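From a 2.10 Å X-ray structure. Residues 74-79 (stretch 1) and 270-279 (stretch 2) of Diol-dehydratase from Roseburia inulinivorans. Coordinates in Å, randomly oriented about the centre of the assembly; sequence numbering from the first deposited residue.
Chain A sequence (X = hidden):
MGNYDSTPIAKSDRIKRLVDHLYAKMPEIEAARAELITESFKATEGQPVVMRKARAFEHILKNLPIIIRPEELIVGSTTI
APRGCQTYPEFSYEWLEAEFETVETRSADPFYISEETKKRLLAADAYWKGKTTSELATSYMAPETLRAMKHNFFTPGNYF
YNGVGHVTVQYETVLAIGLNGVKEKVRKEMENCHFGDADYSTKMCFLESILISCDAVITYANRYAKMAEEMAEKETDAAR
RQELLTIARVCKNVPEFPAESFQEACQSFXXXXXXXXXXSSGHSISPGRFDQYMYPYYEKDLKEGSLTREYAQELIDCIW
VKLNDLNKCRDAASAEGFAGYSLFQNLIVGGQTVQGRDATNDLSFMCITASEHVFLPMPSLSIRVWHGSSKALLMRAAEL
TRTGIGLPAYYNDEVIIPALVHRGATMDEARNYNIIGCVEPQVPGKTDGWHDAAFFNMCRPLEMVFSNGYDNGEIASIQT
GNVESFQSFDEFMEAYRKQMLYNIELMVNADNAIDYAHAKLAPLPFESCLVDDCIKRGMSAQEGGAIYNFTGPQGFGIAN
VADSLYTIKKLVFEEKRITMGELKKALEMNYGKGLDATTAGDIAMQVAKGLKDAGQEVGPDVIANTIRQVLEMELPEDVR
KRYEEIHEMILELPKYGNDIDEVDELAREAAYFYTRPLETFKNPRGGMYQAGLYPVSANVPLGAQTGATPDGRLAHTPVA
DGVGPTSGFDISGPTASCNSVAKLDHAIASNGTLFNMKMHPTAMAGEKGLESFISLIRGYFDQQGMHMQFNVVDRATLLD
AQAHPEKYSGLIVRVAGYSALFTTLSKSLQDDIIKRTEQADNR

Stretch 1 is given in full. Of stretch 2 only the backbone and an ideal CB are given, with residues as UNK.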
ATOM      1  N   ILE A  74      19.829 -25.078 -26.302  1.00 17.86           N
ATOM      2  CA  ILE A  74      19.372 -24.018 -25.400  1.00 17.65           C
ATOM      3  C   ILE A  74      18.603 -24.675 -24.274  1.00 14.06           C
ATOM      4  O   ILE A  74      17.664 -25.437 -24.524  1.00 18.81           O
ATOM      5  CB  ILE A  74      18.464 -22.990 -26.122  1.00 20.76           C
ATOM      6  CG1 ILE A  74      19.190 -22.392 -27.322  1.00 17.48           C
ATOM      7  CG2 ILE A  74      17.973 -21.893 -25.147  1.00 15.38           C
ATOM      8  CD1 ILE A  74      20.449 -21.616 -26.970  1.00 15.93           C
ATOM      9  N   VAL A  75      19.006 -24.417 -23.040  1.00 15.29           N
ATOM     10  CA  VAL A  75      18.400 -25.104 -21.904  1.00 15.88           C
ATOM     11  C   VAL A  75      17.618 -24.156 -20.993  1.00 15.73           C
ATOM     12  O   VAL A  75      17.813 -22.936 -21.018  1.00 17.21           O
ATOM     13  CB  VAL A  75      19.472 -25.849 -21.073  1.00 18.32           C
ATOM     14  CG1 VAL A  75      20.283 -26.777 -21.994  1.00 17.93           C
ATOM     15  CG2 VAL A  75      20.399 -24.862 -20.373  1.00 14.10           C
ATOM     16  N   GLY A  76      16.742 -24.738 -20.189  1.00 16.84           N
ATOM     17  CA  GLY A  76      15.882 -23.982 -19.299  1.00 16.38           C
ATOM     18  C   GLY A  76      14.467 -24.510 -19.421  1.00 15.72           C
ATOM     19  O   GLY A  76      13.789 -24.293 -20.416  1.00 14.83           O
ATOM     20  N   SER A  77      14.034 -25.225 -18.400  1.00 12.26           N
ATOM     21  CA  SER A  77      12.709 -25.811 -18.378  1.00 14.65           C
ATOM     22  C   SER A  77      12.062 -25.469 -17.051  1.00 15.04           C
ATOM     23  O   SER A  77      12.708 -25.551 -16.014  1.00 15.69           O
ATOM     24  CB  SER A  77      12.762 -27.340 -18.557  1.00 14.58           C
ATOM     25  OG  SER A  77      13.192 -27.715 -19.859  1.00 17.06           O
ATOM     26  N   THR A  78      10.787 -25.106 -17.090  1.00 15.87           N
ATOM     27  CA  THR A  78      10.085 -24.669 -15.891  1.00 16.42           C
ATOM     28  C   THR A  78       9.383 -25.854 -15.210  1.00 16.14           C
ATOM     29  O   THR A  78       9.179 -25.851 -14.000  1.00 14.96           O
ATOM     30  CB  THR A  78       9.102 -23.518 -16.253  1.00 13.77           C
ATOM     31  OG1 THR A  78       9.866 -22.362 -16.601  1.00 12.91           O
ATOM     32  CG2 THR A  78       8.159 -23.159 -15.095  1.00 11.26           C
ATOM     33  N   THR A  79       9.057 -26.883 -15.985  1.00 14.81           N
ATOM     34  CA  THR A  79       8.501 -28.112 -15.430  1.00 15.13           C
ATOM     35  C   THR A  79       9.295 -29.345 -15.881  1.00 18.73           C
ATOM     36  O   THR A  79       9.950 -29.331 -16.911  1.00 17.45           O
ATOM     37  CB  THR A  79       7.042 -28.309 -15.842  1.00 16.49           C
ATOM     38  OG1 THR A  79       6.949 -28.192 -17.261  1.00 16.16           O
ATOM     39  CG2 THR A  79       6.143 -27.253 -15.190  1.00 14.73           C
ATOM     40  N   UNK A 270      16.843 -16.677 -23.726  1.00 13.23           N
ATOM     41  CA  UNK A 270      15.888 -17.690 -23.295  1.00 16.35           C
ATOM     42  C   UNK A 270      15.700 -17.674 -21.772  1.00 16.48           C
ATOM     43  O   UNK A 270      14.589 -17.793 -21.300  1.00 15.20           O
ATOM     44  CB  UNK A 270      16.350 -19.074 -23.754  1.00 16.35           C
ATOM     45  N   UNK A 271      16.779 -17.542 -21.012  1.00 16.81           N
ATOM     46  CA  UNK A 271      16.657 -17.477 -19.550  1.00 15.52           C
ATOM     47  C   UNK A 271      15.739 -16.317 -19.123  1.00 11.77           C
ATOM     48  O   UNK A 271      14.918 -16.473 -18.233  1.00 13.45           O
ATOM     49  CB  UNK A 271      18.038 -17.318 -18.911  1.00 15.52           C
ATOM     50  N   UNK A 272      15.859 -15.172 -19.781  1.00 13.14           N
ATOM     51  CA  UNK A 272      15.004 -14.043 -19.445  1.00 15.36           C
ATOM     52  C   UNK A 272      13.549 -14.369 -19.804  1.00 16.00           C
ATOM     53  O   UNK A 272      12.656 -14.187 -18.977  1.00 14.13           O
ATOM     54  CB  UNK A 272      15.471 -12.779 -20.170  1.00 15.36           C
ATOM     55  N   UNK A 273      13.330 -14.882 -21.015  1.00 16.39           N
ATOM     56  CA  UNK A 273      11.996 -15.292 -21.465  1.00 16.15           C
ATOM     57  C   UNK A 273      11.354 -16.272 -20.490  1.00 14.84           C
ATOM     58  O   UNK A 273      10.163 -16.184 -20.200  1.00 14.00           O
ATOM     59  CB  UNK A 273      12.075 -15.922 -22.857  1.00 16.15           C
ATOM     60  N   UNK A 274      12.152 -17.212 -20.003  1.00 13.40           N
ATOM     61  CA  UNK A 274      11.657 -18.240 -19.112  1.00 14.95           C
ATOM     62  C   UNK A 274      11.364 -17.719 -17.699  1.00 17.03           C
ATOM     63  O   UNK A 274      10.264 -17.919 -17.185  1.00 14.22           O
ATOM     64  CB  UNK A 274      12.671 -19.384 -19.043  1.00 14.95           C
ATOM     65  N   UNK A 275      12.332 -17.051 -17.071  1.00 13.44           N
ATOM     66  CA  UNK A 275      12.162 -16.738 -15.652  1.00 15.29           C
ATOM     67  C   UNK A 275      11.095 -15.664 -15.420  1.00 15.34           C
ATOM     68  O   UNK A 275      10.474 -15.648 -14.368  1.00 14.87           O
ATOM     69  CB  UNK A 275      13.495 -16.279 -15.057  1.00 15.29           C
ATOM     70  N   UNK A 276      10.872 -14.791 -16.404  1.00 13.87           N
ATOM     71  CA  UNK A 276       9.781 -13.827 -16.325  1.00 15.01           C
ATOM     72  C   UNK A 276       8.468 -14.559 -16.071  1.00 12.65           C
ATOM     73  O   UNK A 276       7.609 -14.059 -15.359  1.00 11.20           O
ATOM     74  CB  UNK A 276       9.696 -12.994 -17.606  1.00 15.01           C
ATOM     75  N   UNK A 277       8.340 -15.759 -16.635  1.00 13.34           N
ATOM     76  CA  UNK A 277       7.097 -16.523 -16.549  1.00 13.17           C
ATOM     77  C   UNK A 277       7.094 -17.518 -15.383  1.00 14.98           C
ATOM     78  O   UNK A 277       6.106 -18.209 -15.136  1.00 14.20           O
ATOM     79  CB  UNK A 277       6.860 -17.271 -17.863  1.00 13.17           C
ATOM     80  N   UNK A 278       8.205 -17.555 -14.663  1.00 14.45           N
ATOM     81  CA  UNK A 278       8.257 -18.160 -13.344  1.00 13.29           C
ATOM     82  C   UNK A 278       7.892 -17.095 -12.291  1.00 11.47           C
ATOM     83  O   UNK A 278       7.130 -17.364 -11.377  1.00 13.22           O
ATOM     84  CB  UNK A 278       9.641 -18.753 -13.074  1.00 13.29           C
ATOM     85  N   UNK A 279       8.429 -15.889 -12.450  1.00 11.51           N
ATOM     86  CA  UNK A 279       8.152 -14.793 -11.524  1.00 12.78           C
ATOM     87  C   UNK A 279       6.661 -14.506 -11.461  1.00 13.22           C
ATOM     88  O   UNK A 279       6.114 -14.311 -10.389  1.00 13.41           O
ATOM     89  CB  UNK A 279       8.915 -13.533 -11.938  1.00 12.78           C
TER

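Stretch 2 is a helix throughout, and stretch 1 is an irregular segment without helix or strand crossing one side of it, so the positions near stretch 1 recur at 270, 274 and 278, with 271 beside the first.

At position 270 the CA-to-CB bond points toward stretch 1, and the ideal CB lies 3.5 Å from Ile-74 CG2. Beyond it lie the carbonyl oxygens of Val-75 and Gly-76, so an apolar side chain would suit the near part and a donor the far part; a long amide or an aromatic with a polar atom could serve. The residue is Trp-270. Its CB packs 3.6 Å from Ile-74 CG2, and with chi1 t its ring turns an edge to the two carbonyls. Trp-270 NE1 donates to Gly-76 O at 3.0 Å (162°), while Trp-270 CD1 lies 3.2 Å from Val-75 O.

Position 271 points sideways, and nothing of stretch 1 is within 5.5 Å of its ideal CB. Only a long side chain could reach Val-75, and an apolar one would match its methyl groups. Phe-271 does so: chi1 is m, and CZ comes to 4.3 Å from Val-75 CG2, a loose apolar contact.

Positions 272 and 273 are out of reach, so stretch 1 sets no preference; they are Ile-272 and Gln-273.

Position 274 points toward stretch 1, its ideal CB 4.8 Å from Thr-78 OG1 and 5.2 Å from Gly-76 O. Polar side chains of moderate length suit this site. The residue is Gln-274, extended with chi1 and chi2 both t. Gln-274 NE2 donates to Thr-78 OG1 at 3.0 Å with an angle of 161°. Gln-274 OE1 sits 3.4 Å from Gly-76 CA and finds no partner in the model. This closeness depends on glycine: an ideal CB on Gly-76 would stand 2.5 Å from Gln-274 OE1 and 2.9 Å from Trp-270 NE1, both clashes. A water adds a second link, donating to Gln-274 O at 3.0 Å and hydrogen-bonding Thr-78 OG1 at 2.6 Å through its own O.

Positions 275, 276 and 277 make no contact, so many residues would fit. They are Val-275, Leu-276 and Gln-277; Gln-277 starts sideways and its end leads away from stretch 1, and Gln-277 NE2 donates to Gln-273 O, one turn back, at 3.0 Å.

Position 278 points toward Thr-78, its ideal CB 5.1 Å from Thr-78 OG1, leaving room for a medium-sized side chain, apolar or polar. Ile-278 places CG1 3.6 Å from Thr-78 OG1.

Position 279 is out of reach and unconstrained by stretch 1; it is Glu-279, whose carboxylate is bonded elsewhere in the structure.

Stretch 2 270-279: WFIQQVLQIE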
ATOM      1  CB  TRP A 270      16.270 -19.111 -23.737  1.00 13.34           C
ATOM      2  CG  TRP A 270      15.283 -20.097 -23.169  1.00 14.32           C
ATOM      3  CD1 TRP A 270      15.510 -21.029 -22.207  1.00 14.11           C
ATOM      4  CD2 TRP A 270      13.879 -20.167 -23.472  1.00 14.44           C
ATOM      5  NE1 TRP A 270      14.343 -21.705 -21.919  1.00 15.17           N
ATOM      6  CE2 TRP A 270      13.329 -21.185 -22.678  1.00 14.54           C
ATOM      7  CE3 TRP A 270      13.040 -19.468 -24.353  1.00 16.07           C
ATOM      8  CZ2 TRP A 270      11.976 -21.520 -22.725  1.00 10.34           C
ATOM      9  CZ3 TRP A 270      11.701 -19.807 -24.410  1.00 12.79           C
ATOM     10  CH2 TRP A 270      11.182 -20.827 -23.603  1.00 14.15           C
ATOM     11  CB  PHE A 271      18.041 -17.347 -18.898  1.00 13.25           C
ATOM     12  CG  PHE A 271      18.733 -18.680 -18.656  1.00 17.73           C
ATOM     13  CD1 PHE A 271      18.018 -19.785 -18.221  1.00 15.17           C
ATOM     14  CD2 PHE A 271      20.095 -18.820 -18.876  1.00 14.99           C
ATOM     15  CE1 PHE A 271      18.651 -21.005 -17.994  1.00 17.79           C
ATOM     16  CE2 PHE A 271      20.738 -20.037 -18.652  1.00 16.38           C
ATOM     17  CZ  PHE A 271      20.024 -21.127 -18.215  1.00 17.52           C
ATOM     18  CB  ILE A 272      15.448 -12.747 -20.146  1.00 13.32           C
ATOM     19  CG1 ILE A 272      16.860 -12.360 -19.699  1.00 13.92           C
ATOM     20  CG2 ILE A 272      14.476 -11.632 -19.835  1.00 13.67           C
ATOM     21  CD1 ILE A 272      17.021 -12.242 -18.158  1.00 13.79           C
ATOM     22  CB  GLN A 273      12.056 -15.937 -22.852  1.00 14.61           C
ATOM     23  CG  GLN A 273      10.688 -16.269 -23.454  1.00 15.21           C
ATOM     24  CD  GLN A 273       9.903 -15.021 -23.876  1.00 15.86           C
ATOM     25  OE1 GLN A 273      10.453 -13.920 -23.952  1.00 13.77           O
ATOM     26  NE2 GLN A 273       8.612 -15.201 -24.157  1.00 11.10           N
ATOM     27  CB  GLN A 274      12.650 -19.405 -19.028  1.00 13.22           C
ATOM     28  CG  GLN A 274      12.121 -20.569 -18.192  1.00 14.92           C
ATOM     29  CD  GLN A 274      13.226 -21.510 -17.711  1.00 15.42           C
ATOM     30  OE1 GLN A 274      14.407 -21.283 -17.970  1.00 15.37           O
ATOM     31  NE2 GLN A 274      12.839 -22.566 -17.014  1.00 12.07           N
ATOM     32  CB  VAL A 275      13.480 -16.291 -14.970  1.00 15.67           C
ATOM     33  CG1 VAL A 275      14.514 -17.413 -15.024  1.00 15.38           C
ATOM     34  CG2 VAL A 275      14.008 -14.976 -15.569  1.00 14.08           C
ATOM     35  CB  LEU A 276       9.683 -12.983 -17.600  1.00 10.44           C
ATOM     36  CG  LEU A 276      10.738 -11.881 -17.758  1.00 13.10           C
ATOM     37  CD1 LEU A 276      10.670 -11.298 -19.152  1.00 12.69           C
ATOM     38  CD2 LEU A 276      10.564 -10.777 -16.701  1.00 12.73           C
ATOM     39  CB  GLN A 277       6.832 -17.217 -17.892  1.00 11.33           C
ATOM     40  CG  GLN A 277       6.632 -16.149 -18.987  1.00 10.25           C
ATOM     41  CD  GLN A 277       6.362 -16.704 -20.347  1.00 13.68           C
ATOM     42  OE1 GLN A 277       5.228 -17.026 -20.678  1.00 15.26           O
ATOM     43  NE2 GLN A 277       7.406 -16.792 -21.167  1.00 13.87           N
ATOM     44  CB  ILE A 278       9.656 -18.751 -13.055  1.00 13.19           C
ATOM     45  CG1 ILE A 278       9.919 -19.968 -13.952  1.00 15.59           C
ATOM     46  CG2 ILE A 278       9.812 -19.130 -11.584  1.00 13.29           C
ATOM     47  CD1 ILE A 278      11.333 -20.533 -13.790  1.00 16.66           C
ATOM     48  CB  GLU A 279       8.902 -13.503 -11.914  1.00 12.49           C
ATOM     49  CG  GLU A 279       8.729 -12.411 -10.846  1.00 15.09           C
ATOM     50  CD  GLU A 279       9.354 -11.065 -11.208  1.00 15.94           C
ATOM     51  OE1 GLU A 279       9.389 -10.711 -12.409  1.00 14.34           O
ATOM     52  OE2 GLU A 279       9.820 -10.378 -10.267  1.00 14.30           O
TER
HETATM   53  O   HOH W   1       8.446 -20.257 -17.192  1.00 13.40           O
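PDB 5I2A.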